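Local structure of putative NADH-depentdent flavin oxidoreductase (Cupriavidus metallidurans, 5OCS) at residues D[304-309]-D[338-343]. The protein is an FMN-dependent ene-reductase of the Old Yellow Enzyme family, probably acting as an NADPH dehydrogenase. Residues are numbered along the deposited sequence; the frame is centred on the assembly and turned at random.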
loop_
_atom_site.group_PDB
_atom_site.type_symbol
_atom_site.label_atom_id
_atom_site.label_comp_id
_atom_site.label_asym_id
_atom_site.label_seq_id
_atom_site.Cartn_x
_atom_site.Cartn_y
_atom_site.Cartn_z
ATOM N N THR D 304 1.926 -11.499 15.624
ATOM C CA THR D 304 2.268 -11.480 14.194
ATOM C C THR D 304 1.615 -12.618 13.413
ATOM O O THR D 304 1.535 -12.537 12.201
ATOM C CB THR D 304 3.799 -11.557 13.961
ATOM O OG1 THR D 304 4.272 -12.841 14.419
ATOM C CG2 THR D 304 4.527 -10.407 14.718
ATOM N N GLU D 305 1.171 -13.679 14.082
ATOM C CA GLU D 305 0.678 -14.886 13.369
ATOM C C GLU D 305 -0.829 -15.024 13.410
ATOM O O GLU D 305 -1.467 -14.762 14.422
ATOM C CB GLU D 305 1.309 -16.150 13.966
ATOM C CG GLU D 305 2.828 -16.137 14.040
ATOM C CD GLU D 305 3.494 -15.766 12.722
ATOM O OE1 GLU D 305 3.291 -16.469 11.682
ATOM O OE2 GLU D 305 4.210 -14.738 12.701
ATOM N N ALA D 306 -1.406 -15.514 12.302
ATOM C CA ALA D 306 -2.827 -15.752 12.208
ATOM C C ALA D 306 -3.337 -16.619 13.350
ATOM O O ALA D 306 -4.388 -16.323 13.918
ATOM C CB ALA D 306 -3.188 -16.408 10.891
ATOM N N GLU D 307 -2.557 -17.656 13.663
ATOM C CA GLU D 307 -2.931 -18.627 14.678
ATOM C C GLU D 307 -3.019 -17.972 16.049
ATOM O O GLU D 307 -3.873 -18.348 16.846
ATOM C CB GLU D 307 -1.954 -19.813 14.682
ATOM C CG GLU D 307 -1.887 -20.565 13.348
ATOM C CD GLU D 307 -1.020 -19.921 12.242
ATOM O OE1 GLU D 307 -0.371 -18.837 12.419
ATOM O OE2 GLU D 307 -1.005 -20.514 11.127
ATOM N N GLN D 308 -2.171 -16.983 16.304
ATOM C CA GLN D 308 -2.236 -16.229 17.564
ATOM C C GLN D 308 -3.533 -15.426 17.670
ATOM O O GLN D 308 -4.239 -15.440 18.689
ATOM C CB GLN D 308 -1.052 -15.277 17.698
ATOM C CG GLN D 308 0.325 -15.906 17.807
ATOM C CD GLN D 308 1.395 -14.806 17.799
ATOM O OE1 GLN D 308 1.573 -14.137 16.812
ATOM N NE2 GLN D 308 2.037 -14.566 18.930
ATOM N N ALA D 309 -3.884 -14.720 16.593
ATOM C CA ALA D 309 -5.124 -13.953 16.574
ATOM C C ALA D 309 -6.380 -14.830 16.669
ATOM O O ALA D 309 -7.294 -14.533 17.428
ATOM C CB ALA D 309 -5.165 -13.098 15.329
ATOM N N ALA D 338 -6.187 -15.063 6.281
ATOM C CA ALA D 338 -7.296 -15.758 5.670
ATOM C C ALA D 338 -6.801 -17.001 4.940
ATOM O O ALA D 338 -7.436 -18.087 5.080
ATOM C CB ALA D 338 -8.043 -14.836 4.718
ATOM N N ALA D 339 -5.677 -16.899 4.253
ATOM C CA ALA D 339 -5.092 -18.065 3.576
ATOM C C ALA D 339 -4.743 -19.155 4.600
ATOM O O ALA D 339 -4.956 -20.333 4.327
ATOM C CB ALA D 339 -3.859 -17.686 2.787
ATOM N N LYS D 340 -4.190 -18.767 5.744
ATOM C CA LYS D 340 -3.805 -19.773 6.760
ATOM C C LYS D 340 -5.023 -20.408 7.406
ATOM O O LYS D 340 -4.985 -21.570 7.767
ATOM C CB LYS D 340 -2.923 -19.163 7.863
ATOM C CG LYS D 340 -1.417 -19.015 7.569
ATOM C CD LYS D 340 -0.851 -17.822 8.357
ATOM C CE LYS D 340 0.565 -17.964 8.928
ATOM N NZ LYS D 340 0.817 -16.887 9.968
ATOM N N LEU D 341 -6.087 -19.655 7.574
ATOM C CA LEU D 341 -7.270 -20.050 8.339
ATOM C C LEU D 341 -8.452 -20.529 7.474
ATOM O O LEU D 341 -9.534 -20.787 8.000
ATOM C CB LEU D 341 -7.690 -18.880 9.231
ATOM C CG LEU D 341 -6.660 -18.508 10.316
ATOM C CD1 LEU D 341 -7.124 -17.287 11.089
ATOM C CD2 LEU D 341 -6.417 -19.659 11.307
ATOM N N GLY D 342 -8.257 -20.644 6.160
ATOM C CA GLY D 342 -9.308 -21.095 5.261
ATOM C C GLY D 342 -10.473 -20.137 5.070
ATOM O O GLY D 342 -11.588 -20.559 4.777
ATOM N N ALA D 343 -10.214 -18.834 5.151
ATOM C CA ALA D 343 -11.253 -17.839 5.015
ATOM C C ALA D 343 -11.022 -17.023 3.731
ATOM O O ALA D 343 -10.077 -17.236 3.006
ATOM C CB ALA D 343 -11.229 -16.922 6.233
#
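A surface salt-bridge network of Glu305, Glu307 and Lys340 joins the start of helix 306-314 to the end of helix 333-341. Lys340 reaches across with its whole chain, and Lys340 NZ lies 3.0 Å from Glu305 OE1, which it meets from above the carboxylate plane, 44° out of it. The second ion pair, from Lys340 NZ to Glu307 OE1, is a weak hydrogen bond at 3.3 Å. Glu307 crosses the lysine chain at about a right angle, chi2 of 80° turning its CD so that the carboxylate lies beside that chain, and Glu307 OE2 rests 3.7 Å from Lys340 CE. A long, flexible lysine suits this place because its ammonium can serve two acids while its aliphatic part packs: Lys340 CD lies 3.7 Å from Ala306 CB. The small alanine allows a close approach, Ala306 CA and Lys340 CA being 6.8 Å apart, and Leu341 CD1 lies 4.0 Å from Ala306 CB. In the TIM barrel of this family both helices pack outside the barrel: helix 306-314 links the seventh and eighth strands, 297-300 and 320-323, and helix 333-341 comes after the eighth strand and the short helix 325-329. Glu305 stands at the N-cap position. Glu305 OE2 accepts a 2.6 Å hydrogen bond from Thr304 OG1 through the anti lone pair, which steadies the carboxylate whose other oxygen holds the lysine. Gln308 reaches back over this first turn, Gln308 OE1 receiving both Thr304 N and Glu305 N, the latter at 2.8 Å. Beyond Leu341 the helical path is left at Gly342, whose positive phi (69°) a residue without a side chain adopts easily.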